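Local coordinates for protein CaaX farnesyltransferase alpha subunit Ram2 (Aspergillus fumigatus, PDB 4L9P) that forms the alpha subunit of protein farnesyltransferase, which together with its beta subunit probably attaches a farnesyl group to CAAX proteins, at residues A[17-22]-A[53-58]; A[131-136]-A[168-173]; A[145-150]-A[179-184]. The protein carries 1 engineered substitution. One frame throughout, in Å; residues are numbered along the deposited sequence.

Contact 1: A[17-22]-A[53-58]; sequences GKYSSD and YLEATS. With EDO (1,2-ethanediol), chain G.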
loop_
_atom_site.group_PDB
_atom_site.type_symbol
_atom_site.label_atom_id
_atom_site.label_comp_id
_atom_site.label_asym_id
_atom_site.label_seq_id
_atom_site.Cartn_x
_atom_site.Cartn_y
_atom_site.Cartn_z
ATOM N N GLY A 17 8.354 -41.901 3.506
ATOM C CA GLY A 17 7.557 -40.685 3.296
ATOM C C GLY A 17 6.084 -40.866 3.666
ATOM O O GLY A 17 5.485 -41.857 3.263
ATOM N N LYS A 18 5.489 -39.926 4.413
ATOM C CA LYS A 18 4.196 -40.181 5.066
ATOM C C LYS A 18 3.027 -40.469 4.132
ATOM O O LYS A 18 2.263 -41.392 4.367
ATOM C CB LYS A 18 3.780 -39.072 6.018
ATOM C CG LYS A 18 4.762 -38.765 7.120
ATOM C CD LYS A 18 4.571 -37.327 7.600
ATOM C CE LYS A 18 5.887 -36.713 8.079
ATOM N NZ LYS A 18 5.680 -35.280 8.468
ATOM N N TYR A 19 2.867 -39.678 3.088
ATOM C CA TYR A 19 1.799 -39.896 2.123
ATOM C C TYR A 19 2.061 -41.104 1.264
ATOM O O TYR A 19 1.145 -41.930 1.065
ATOM C CB TYR A 19 1.598 -38.633 1.253
ATOM C CG TYR A 19 1.065 -37.490 2.081
ATOM C CD1 TYR A 19 -0.296 -37.394 2.330
ATOM C CD2 TYR A 19 1.919 -36.551 2.680
ATOM C CE1 TYR A 19 -0.826 -36.409 3.129
ATOM C CE2 TYR A 19 1.377 -35.521 3.476
ATOM C CZ TYR A 19 0.009 -35.465 3.687
ATOM O OH TYR A 19 -0.588 -34.497 4.481
ATOM N N SER A 20 3.286 -41.258 0.789
ATOM C CA SER A 20 3.519 -42.376 -0.131
ATOM C C SER A 20 3.437 -43.741 0.537
ATOM O O SER A 20 3.209 -44.728 -0.143
ATOM C CB SER A 20 4.852 -42.242 -0.825
ATOM O OG SER A 20 5.832 -42.052 0.165
ATOM N N SER A 21 3.616 -43.801 1.853
ATOM C CA SER A 21 3.516 -45.087 2.526
ATOM C C SER A 21 2.105 -45.376 3.058
ATOM O O SER A 21 1.828 -46.481 3.488
ATOM C CB SER A 21 4.555 -45.158 3.642
ATOM O OG SER A 21 4.224 -44.287 4.694
ATOM N N ASP A 22 1.207 -44.406 2.991
ATOM C CA ASP A 22 -0.124 -44.506 3.624
ATOM C C ASP A 22 -1.080 -45.130 2.640
ATOM O O ASP A 22 -1.300 -44.594 1.552
ATOM C CB ASP A 22 -0.609 -43.078 3.934
ATOM C CG ASP A 22 -1.844 -43.049 4.811
ATOM O OD1 ASP A 22 -2.526 -44.073 4.916
ATOM O OD2 ASP A 22 -2.162 -41.949 5.325
ATOM N N TYR A 53 7.596 -31.221 2.971
ATOM C CA TYR A 53 6.853 -30.234 2.200
ATOM C C TYR A 53 6.855 -30.606 0.717
ATOM O O TYR A 53 5.834 -30.448 0.041
ATOM C CB TYR A 53 7.473 -28.850 2.446
ATOM C CG TYR A 53 6.711 -27.685 1.803
ATOM C CD1 TYR A 53 5.553 -27.176 2.405
ATOM C CD2 TYR A 53 7.134 -27.124 0.594
ATOM C CE1 TYR A 53 4.860 -26.121 1.878
ATOM C CE2 TYR A 53 6.467 -26.008 0.050
ATOM C CZ TYR A 53 5.331 -25.536 0.687
ATOM O OH TYR A 53 4.709 -24.443 0.165
ATOM N N LEU A 54 7.984 -31.094 0.188
ATOM C CA LEU A 54 8.007 -31.557 -1.206
ATOM C C LEU A 54 6.966 -32.651 -1.411
ATOM O O LEU A 54 6.185 -32.611 -2.376
ATOM C CB LEU A 54 9.393 -32.110 -1.623
ATOM C CG LEU A 54 10.534 -31.155 -1.893
ATOM C CD1 LEU A 54 11.831 -31.980 -2.068
ATOM C CD2 LEU A 54 10.147 -30.351 -3.150
ATOM N N GLU A 55 6.903 -33.612 -0.491
ATOM C CA GLU A 55 5.982 -34.722 -0.690
ATOM C C GLU A 55 4.529 -34.240 -0.592
ATOM O O GLU A 55 3.701 -34.528 -1.487
ATOM C CB GLU A 55 6.208 -35.840 0.340
ATOM C CG GLU A 55 5.258 -36.986 0.011
ATOM C CD GLU A 55 5.267 -38.121 0.970
ATOM O OE1 GLU A 55 5.093 -37.931 2.195
ATOM O OE2 GLU A 55 5.403 -39.233 0.473
ATOM N N ALA A 56 4.215 -33.464 0.450
ATOM C CA ALA A 56 2.831 -33.015 0.652
ATOM C C ALA A 56 2.355 -32.219 -0.567
ATOM O O ALA A 56 1.229 -32.391 -1.070
ATOM C CB ALA A 56 2.700 -32.195 1.971
ATOM N N THR A 57 3.184 -31.287 -1.017
ATOM C CA THR A 57 2.769 -30.471 -2.158
ATOM C C THR A 57 2.655 -31.226 -3.475
ATOM O O THR A 57 1.849 -30.849 -4.319
ATOM C CB THR A 57 3.696 -29.215 -2.326
ATOM O OG1 THR A 57 5.067 -29.650 -2.447
ATOM C CG2 THR A 57 3.537 -28.238 -1.138
ATOM N N SER A 58 3.451 -32.301 -3.652
ATOM C CA SER A 58 3.293 -33.140 -4.834
ATOM C C SER A 58 1.939 -33.896 -4.811
ATOM O O SER A 58 1.274 -34.045 -5.847
ATOM C CB SER A 58 4.498 -34.085 -4.966
ATOM O OG SER A 58 5.719 -33.335 -5.063
HETATM C C1 EDO G . 6.957 -27.361 -3.835
HETATM O O1 EDO G . 6.029 -28.112 -4.611
HETATM C C2 EDO G . 6.792 -25.886 -4.092
HETATM O O2 EDO G . 5.439 -25.447 -3.871
#
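Glu-55 reaches out from its helix and sets its carboxylate against the backbone of Tyr-19 and Ser-20, at a short, weakly bonded helical turn near the start of the modelled chain. Its CG is anti to the backbone N (chi1 -177°) and the chain runs on extended, which carries the acid group away from helix 51-65. Tyr-19 N gives a hydrogen bond of 3.0 Å to Glu-55 OE1, and Ser-20 N one of 2.9 Å to Glu-55 OE2; both donors come from above the carboxylate plane, about 48° out of it. One carboxylate thus accepts from two consecutive backbone N-H groups, one oxygen each. Ser-20 OG, held between its own N and carbonyl carbon (chi1 52°), also lies 2.9 Å from Glu-55 OE2, but its proton may instead go to Gly-17 O at 3.1 Å.

The Tyr-19 ring crosses the glutamate side chain and stands nearly upright to its carboxylate, with Glu-55 OE1 3.5 Å from Tyr-19 CD2, near the ring plane at its edge. Farther out, Tyr-19 CE2 rests 3.9 Å from Ala-56 CB, the apolar part of the contact. The phenol hydroxyl is hydrogen-bonded to Asp-79 and the ring meets Trp-25 edge-to-face. An ethanediol, probably from the crystallisation liquor, donates through O1 to Thr-57 OG1 at 2.8 Å.

Helix 71-83 completes the packing, Leu-76 lying against Tyr-19 and Ile-80 and Met-83 against Ala-56, while the Tyr-53 hydroxyl is hydrogen-bonded to Asp-148 of the beta subunit chain.

Contact 2: A[131-136]-A[168-173]; sequences VLMSSR and HWLVRH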
loop_
_atom_site.group_PDB
_atom_site.type_symbol
_atom_site.label_atom_id
_atom_site.label_comp_id
_atom_site.label_asym_id
_atom_site.label_seq_id
_atom_site.Cartn_x
_atom_site.Cartn_y
_atom_site.Cartn_z
ATOM N N VAL A 131 -14.766 -15.900 3.915
ATOM C CA VAL A 131 -15.380 -16.897 2.996
ATOM C C VAL A 131 -16.333 -17.794 3.799
ATOM O O VAL A 131 -17.458 -18.028 3.360
ATOM C CB VAL A 131 -14.258 -17.717 2.277
ATOM C CG1 VAL A 131 -14.847 -18.917 1.510
ATOM C CG2 VAL A 131 -13.519 -16.770 1.323
ATOM N N LEU A 132 -15.896 -18.282 4.947
ATOM C CA LEU A 132 -16.730 -19.170 5.729
ATOM C C LEU A 132 -17.896 -18.452 6.352
ATOM O O LEU A 132 -19.061 -18.897 6.241
ATOM C CB LEU A 132 -15.921 -19.776 6.863
ATOM C CG LEU A 132 -14.687 -20.614 6.495
ATOM C CD1 LEU A 132 -13.905 -20.942 7.811
ATOM C CD2 LEU A 132 -15.083 -21.843 5.747
ATOM N N MET A 133 -17.624 -17.305 6.997
ATOM C CA MET A 133 -18.639 -16.626 7.771
ATOM C C MET A 133 -19.722 -15.978 6.890
ATOM O O MET A 133 -20.860 -15.714 7.352
ATOM C CB MET A 133 -17.934 -15.525 8.576
ATOM C CG MET A 133 -18.820 -14.850 9.665
ATOM S SD MET A 133 -19.398 -15.971 10.945
ATOM C CE MET A 133 -17.887 -16.678 11.510
ATOM N N SER A 134 -19.412 -15.781 5.632
ATOM C CA SER A 134 -20.389 -15.219 4.697
ATOM C C SER A 134 -21.498 -16.217 4.348
ATOM O O SER A 134 -22.472 -15.833 3.685
ATOM C CB SER A 134 -19.691 -14.750 3.405
ATOM O OG SER A 134 -19.213 -15.847 2.671
ATOM N N SER A 135 -21.344 -17.489 4.732
ATOM C CA SER A 135 -22.389 -18.463 4.357
ATOM C C SER A 135 -23.547 -18.367 5.331
ATOM O O SER A 135 -23.434 -18.859 6.494
ATOM C CB SER A 135 -21.818 -19.848 4.402
ATOM O OG SER A 135 -22.914 -20.745 4.094
ATOM N N ARG A 136 -24.662 -17.784 4.873
ATOM C CA ARG A 136 -25.809 -17.553 5.761
ATOM C C ARG A 136 -26.491 -18.871 6.197
ATOM O O ARG A 136 -27.079 -18.957 7.292
ATOM C CB ARG A 136 -26.798 -16.552 5.119
ATOM C CG ARG A 136 -26.302 -15.082 5.340
ATOM C CD ARG A 136 -27.279 -14.033 4.784
ATOM N NE ARG A 136 -26.657 -12.720 4.696
ATOM C CZ ARG A 136 -26.433 -11.907 5.731
ATOM N NH1 ARG A 136 -26.739 -12.271 6.967
ATOM N NH2 ARG A 136 -25.914 -10.735 5.499
ATOM N N HIS A 168 -14.651 -4.902 9.778
ATOM C CA HIS A 168 -15.524 -4.012 8.994
ATOM C C HIS A 168 -16.479 -4.880 8.160
ATOM O O HIS A 168 -17.695 -4.573 8.117
ATOM C CB HIS A 168 -14.645 -3.225 7.984
ATOM C CG HIS A 168 -15.443 -2.517 6.945
ATOM N ND1 HIS A 168 -15.903 -1.233 7.147
ATOM C CD2 HIS A 168 -15.967 -2.932 5.753
ATOM C CE1 HIS A 168 -16.659 -0.867 6.111
ATOM N NE2 HIS A 168 -16.718 -1.873 5.250
ATOM N N TRP A 169 -15.979 -5.944 7.529
ATOM C CA TRP A 169 -16.847 -6.820 6.741
ATOM C C TRP A 169 -17.928 -7.422 7.664
ATOM O O TRP A 169 -19.114 -7.521 7.254
ATOM C CB TRP A 169 -15.994 -7.940 6.078
ATOM C CG TRP A 169 -16.880 -8.955 5.443
ATOM C CD1 TRP A 169 -17.462 -8.918 4.185
ATOM C CD2 TRP A 169 -17.421 -10.089 6.092
ATOM N NE1 TRP A 169 -18.293 -9.980 4.017
ATOM C CE2 TRP A 169 -18.309 -10.721 5.169
ATOM C CE3 TRP A 169 -17.225 -10.651 7.355
ATOM C CZ2 TRP A 169 -19.021 -11.889 5.498
ATOM C CZ3 TRP A 169 -17.980 -11.804 7.682
ATOM C CH2 TRP A 169 -18.847 -12.391 6.746
ATOM N N LEU A 170 -17.545 -7.857 8.868
ATOM C CA LEU A 170 -18.491 -8.507 9.783
ATOM C C LEU A 170 -19.589 -7.534 10.140
ATOM O O LEU A 170 -20.807 -7.944 10.194
ATOM C CB LEU A 170 -17.712 -8.948 11.011
ATOM C CG LEU A 170 -18.534 -9.727 12.046
ATOM C CD1 LEU A 170 -18.722 -11.177 11.567
ATOM C CD2 LEU A 170 -17.779 -9.687 13.381
ATOM N N VAL A 171 -19.254 -6.290 10.421
ATOM C CA VAL A 171 -20.271 -5.294 10.740
ATOM C C VAL A 171 -21.237 -5.075 9.588
ATOM O O VAL A 171 -22.467 -5.017 9.825
ATOM C CB VAL A 171 -19.592 -3.963 11.163
ATOM C CG1 VAL A 171 -20.625 -2.832 11.225
ATOM C CG2 VAL A 171 -18.886 -4.148 12.475
ATOM N N ARG A 172 -20.759 -4.967 8.372
ATOM C CA ARG A 172 -21.678 -4.777 7.263
ATOM C C ARG A 172 -22.524 -6.020 7.054
ATOM O O ARG A 172 -23.743 -5.920 6.802
ATOM C CB ARG A 172 -20.880 -4.451 6.008
ATOM C CG ARG A 172 -21.769 -4.146 4.848
ATOM C CD ARG A 172 -20.920 -3.636 3.658
ATOM N NE ARG A 172 -21.761 -3.333 2.499
ATOM C CZ ARG A 172 -22.305 -2.128 2.292
ATOM N NH1 ARG A 172 -22.168 -1.163 3.233
ATOM N NH2 ARG A 172 -23.045 -1.927 1.212
ATOM N N HIS A 173 -21.927 -7.200 7.171
ATOM C CA HIS A 173 -22.630 -8.444 6.855
ATOM C C HIS A 173 -23.758 -8.715 7.827
ATOM O O HIS A 173 -24.881 -9.069 7.392
ATOM C CB HIS A 173 -21.649 -9.594 6.884
ATOM C CG HIS A 173 -22.263 -10.902 6.524
ATOM N ND1 HIS A 173 -22.529 -11.242 5.213
ATOM C CD2 HIS A 173 -22.624 -11.975 7.292
ATOM C CE1 HIS A 173 -23.040 -12.467 5.186
ATOM N NE2 HIS A 173 -23.127 -12.931 6.435
HETATM O O HOH W 1 -23.539 -15.508 7.208
#
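Met-133 and Ser-134 lie alongside segment 168-173, which is helical throughout and part of helix 161-174. The CA atoms of Met-133 and Leu-170 are 8.4 Å apart, and those of Ser-134 and His-173 7.5 Å. From there the 131-136 chain turns away as loop, and Arg-136 brings its side chain back.

His-173 is the centre of the contact. Its CG, anti to the backbone N (chi1 -178°), is carried out from the helix toward segment 131-136. Two flat groups flank the ring. The guanidinium of Arg-136 lies on one face, its centre 3.7 Å from that of the imidazole and the planes only 11° apart. Trp-169, one helical turn earlier, covers the opposite face with the CZ2 corner of its indole. Arg-136 extends from CG to NE to meet the imidazole tip to tip, and NH2 also donates to His-173 O at 2.7 Å (161°), almost in the guanidinium plane. This bond, with the stacking, would restrict the rotation of the guanidinium. At the NE2 edge of the imidazole a water lies in the ring plane, 2.7 Å from His-173 NE2, and donates to Met-133 O at the same distance, linking ring and backbone.

The indole edge of Trp-169 is turned to the backbone of Met-133, whose C and O lie near its plane. Met-133 CG comes to 3.7 Å from Trp-169 CZ3, and Ser-134 CB to 3.6 Å from Trp-169 CZ2. Leu-170 CD1 adds a looser touch to Met-133 CG.

The two segments belong to successive prenyltransferase alpha repeats. Met-133 packs further on Ile-109 of helix 105-118, Val-171 turns to helix 197-208, and His-168 touches Pro-306 of the beta subunit.

Contact 3: A[145-150]-A[179-184]; sequences REQDFL and HPREIQ. With EDO (1,2-ethanediol), chain E.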
loop_
_atom_site.group_PDB
_atom_site.type_symbol
_atom_site.label_atom_id
_atom_site.label_comp_id
_atom_site.label_asym_id
_atom_site.label_seq_id
_atom_site.Cartn_x
_atom_site.Cartn_y
_atom_site.Cartn_z
ATOM N N ARG A 145 -19.461 -15.873 20.183
ATOM C CA ARG A 145 -18.140 -15.531 20.745
ATOM C C ARG A 145 -17.225 -15.032 19.626
ATOM O O ARG A 145 -16.001 -14.952 19.800
ATOM C CB ARG A 145 -17.522 -16.771 21.426
ATOM C CG ARG A 145 -18.283 -17.124 22.740
ATOM C CD ARG A 145 -18.120 -16.008 23.785
ATOM N NE ARG A 145 -18.760 -16.352 25.071
ATOM C CZ ARG A 145 -20.042 -16.109 25.337
ATOM N NH1 ARG A 145 -20.838 -15.586 24.402
ATOM N NH2 ARG A 145 -20.486 -16.418 26.561
ATOM N N GLU A 146 -17.810 -14.631 18.527
ATOM C CA GLU A 146 -16.998 -14.113 17.399
ATOM C C GLU A 146 -16.358 -12.784 17.796
ATOM O O GLU A 146 -15.126 -12.567 17.523
ATOM C CB GLU A 146 -17.910 -13.899 16.173
ATOM C CG GLU A 146 -17.162 -13.335 14.950
ATOM C CD GLU A 146 -16.204 -14.307 14.332
ATOM O OE1 GLU A 146 -16.028 -15.451 14.816
ATOM O OE2 GLU A 146 -15.504 -13.924 13.357
ATOM N N GLN A 147 -17.089 -11.825 18.365
ATOM C CA GLN A 147 -16.466 -10.521 18.760
ATOM C C GLN A 147 -15.362 -10.756 19.804
ATOM O O GLN A 147 -14.282 -10.128 19.733
ATOM C CB GLN A 147 -17.550 -9.540 19.253
ATOM C CG GLN A 147 -18.462 -9.071 18.119
ATOM C CD GLN A 147 -19.706 -8.418 18.637
ATOM O OE1 GLN A 147 -20.308 -8.888 19.615
ATOM N NE2 GLN A 147 -20.120 -7.307 18.014
ATOM N N ASP A 148 -15.562 -11.682 20.722
ATOM C CA ASP A 148 -14.519 -11.961 21.703
ATOM C C ASP A 148 -13.252 -12.521 21.051
ATOM O O ASP A 148 -12.145 -12.202 21.495
ATOM C CB ASP A 148 -15.021 -13.015 22.738
ATOM C CG ASP A 148 -15.880 -12.398 23.817
ATOM O OD1 ASP A 148 -16.213 -11.209 23.757
ATOM O OD2 ASP A 148 -16.253 -13.126 24.741
ATOM N N PHE A 149 -13.396 -13.360 20.028
ATOM C CA PHE A 149 -12.206 -13.848 19.354
ATOM C C PHE A 149 -11.457 -12.670 18.720
ATOM O O PHE A 149 -10.190 -12.609 18.772
ATOM C CB PHE A 149 -12.509 -14.890 18.250
ATOM C CG PHE A 149 -11.239 -15.427 17.674
ATOM C CD1 PHE A 149 -10.419 -16.208 18.480
ATOM C CD2 PHE A 149 -10.821 -15.078 16.410
ATOM C CE1 PHE A 149 -9.165 -16.610 18.035
ATOM C CE2 PHE A 149 -9.576 -15.543 15.906
ATOM C CZ PHE A 149 -8.745 -16.271 16.738
ATOM N N LEU A 150 -12.167 -11.738 18.070
ATOM C CA LEU A 150 -11.468 -10.613 17.459
ATOM C C LEU A 150 -10.751 -9.827 18.579
ATOM O O LEU A 150 -9.605 -9.354 18.349
ATOM C CB LEU A 150 -12.444 -9.690 16.737
ATOM C CG LEU A 150 -13.200 -10.448 15.634
ATOM C CD1 LEU A 150 -14.058 -9.424 14.889
ATOM C CD2 LEU A 150 -12.283 -11.223 14.690
ATOM N N HIS A 179 -24.693 -2.202 17.047
ATOM C CA HIS A 179 -24.535 -3.290 18.068
ATOM C C HIS A 179 -23.623 -2.766 19.188
ATOM O O HIS A 179 -22.512 -2.288 18.913
ATOM C CB HIS A 179 -23.944 -4.501 17.365
ATOM C CG HIS A 179 -23.814 -5.725 18.217
ATOM N ND1 HIS A 179 -22.924 -5.860 19.282
ATOM C CD2 HIS A 179 -24.496 -6.898 18.126
ATOM C CE1 HIS A 179 -23.066 -7.081 19.793
ATOM N NE2 HIS A 179 -24.014 -7.716 19.103
ATOM N N PRO A 180 -23.982 -2.908 20.466
ATOM C CA PRO A 180 -23.242 -2.185 21.499
ATOM C C PRO A 180 -21.842 -2.742 21.683
ATOM O O PRO A 180 -20.970 -1.963 22.131
ATOM C CB PRO A 180 -24.057 -2.415 22.779
ATOM C CG PRO A 180 -25.069 -3.406 22.415
ATOM C CD PRO A 180 -25.283 -3.457 20.963
ATOM N N ARG A 181 -21.581 -4.002 21.318
ATOM C CA ARG A 181 -20.176 -4.491 21.482
ATOM C C ARG A 181 -19.238 -3.844 20.480
ATOM O O ARG A 181 -18.043 -3.785 20.727
ATOM C CB ARG A 181 -20.062 -5.996 21.365
ATOM C CG ARG A 181 -20.386 -6.701 22.689
ATOM C CD ARG A 181 -19.288 -6.451 23.754
ATOM N NE ARG A 181 -18.000 -6.939 23.228
ATOM C CZ ARG A 181 -17.624 -8.214 23.131
ATOM N NH1 ARG A 181 -18.405 -9.228 23.582
ATOM N NH2 ARG A 181 -16.484 -8.529 22.578
ATOM N N GLU A 182 -19.765 -3.362 19.350
ATOM C CA GLU A 182 -18.845 -2.735 18.383
ATOM C C GLU A 182 -18.330 -1.438 18.974
ATOM O O GLU A 182 -17.095 -1.211 18.982
ATOM C CB GLU A 182 -19.568 -2.491 17.051
ATOM C CG GLU A 182 -19.812 -3.797 16.254
ATOM C CD GLU A 182 -18.533 -4.585 16.005
ATOM O OE1 GLU A 182 -17.546 -3.946 15.560
ATOM O OE2 GLU A 182 -18.453 -5.799 16.264
ATOM N N ILE A 183 -19.195 -0.573 19.459
ATOM C CA ILE A 183 -18.733 0.648 20.105
ATOM C C ILE A 183 -17.987 0.358 21.396
ATOM O O ILE A 183 -16.971 1.006 21.676
ATOM C CB ILE A 183 -19.868 1.667 20.242
ATOM C CG1 ILE A 183 -19.322 3.043 20.457
ATOM C CG2 ILE A 183 -20.916 1.264 21.322
ATOM C CD1 ILE A 183 -18.711 3.617 19.051
ATOM N N GLN A 184 -18.460 -0.603 22.197
ATOM C CA GLN A 184 -17.770 -0.874 23.449
ATOM C C GLN A 184 -16.362 -1.384 23.192
ATOM O O GLN A 184 -15.412 -0.990 23.926
ATOM C CB GLN A 184 -18.547 -1.941 24.235
ATOM C CG GLN A 184 -17.826 -2.454 25.479
ATOM C CD GLN A 184 -18.662 -3.527 26.167
ATOM O OE1 GLN A 184 -19.908 -3.394 26.279
ATOM N NE2 GLN A 184 -18.006 -4.626 26.544
HETATM C C1 EDO E . -18.837 -19.356 18.386
HETATM O O1 EDO E . -18.773 -17.926 18.450
HETATM C C2 EDO E . -18.993 -20.072 19.725
HETATM O O2 EDO E . -20.188 -19.577 20.375
#
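Gln-147 and Asp-148 face His-179, Arg-181 and Glu-182 where two helices begin. Charge pairing comes from Arg-181, whose bent side chain grips a single oxygen end-on: Asp-148 OD1 lies 2.9 Å from NH2 and 3.0 Å from NH1. The carboxylate meets NH2 nearly along its C-O bond and NH1 on the syn side. Arg-181 NE is paired with Asp-185, which helps fix the guanidinium.

Apart from the salt bridge, a hydrogen bond joins amide to carboxylate. Gln-147 NE2 donates to Glu-182 OE2 at 2.8 Å (157°), close to the amide plane and on the anti side of the acid. Glu-182 OE2 also takes a salt bridge from Arg-167, and OE1 bonds to His-202.

In packing, Gln-147 NE2 lies over one face of the His-179 ring, toward its rim, with amide and ring planes 79° apart, while Gln-147 OE1 is 3.4 Å from Arg-181 CB. His-179 ND1 caps its helix by accepting from Arg-181 N at 3.1 Å.

The axes of the short segments 146-150 and 180-184 approach to 11.2 Å at an angle of 14°. Helix 161-174 touches both through Arg-167 and Val-171; helix 123-133 packs on Glu-146, Phe-149 and Leu-150, and helix 197-208 on Glu-182 and Ile-183.

In the fold
Contacts 2 and 3 form one neighbourhood in the alpha-repeat array: their centres are 14 Å apart, their segments alternate along the chain, and they touch directly. Val-171 CG2 lies 3.4 Å from Glu-182 OE1, and Leu-170 CD2 4.0 Å from Leu-150 CD1, so that helix 161-174 serves both. Contact 1 stands apart near the start of the modelled chain, with its centre 35 Å from that of contact 2 and 42 Å from that of contact 3. Contacts 1 and 2 each have a residue at the beta subunit, Tyr-53 and His-168; contact 3 has none. The crystal holds a farnesyl diphosphate analogue, and in this family the isoprenoid pocket lies largely in the beta subunit.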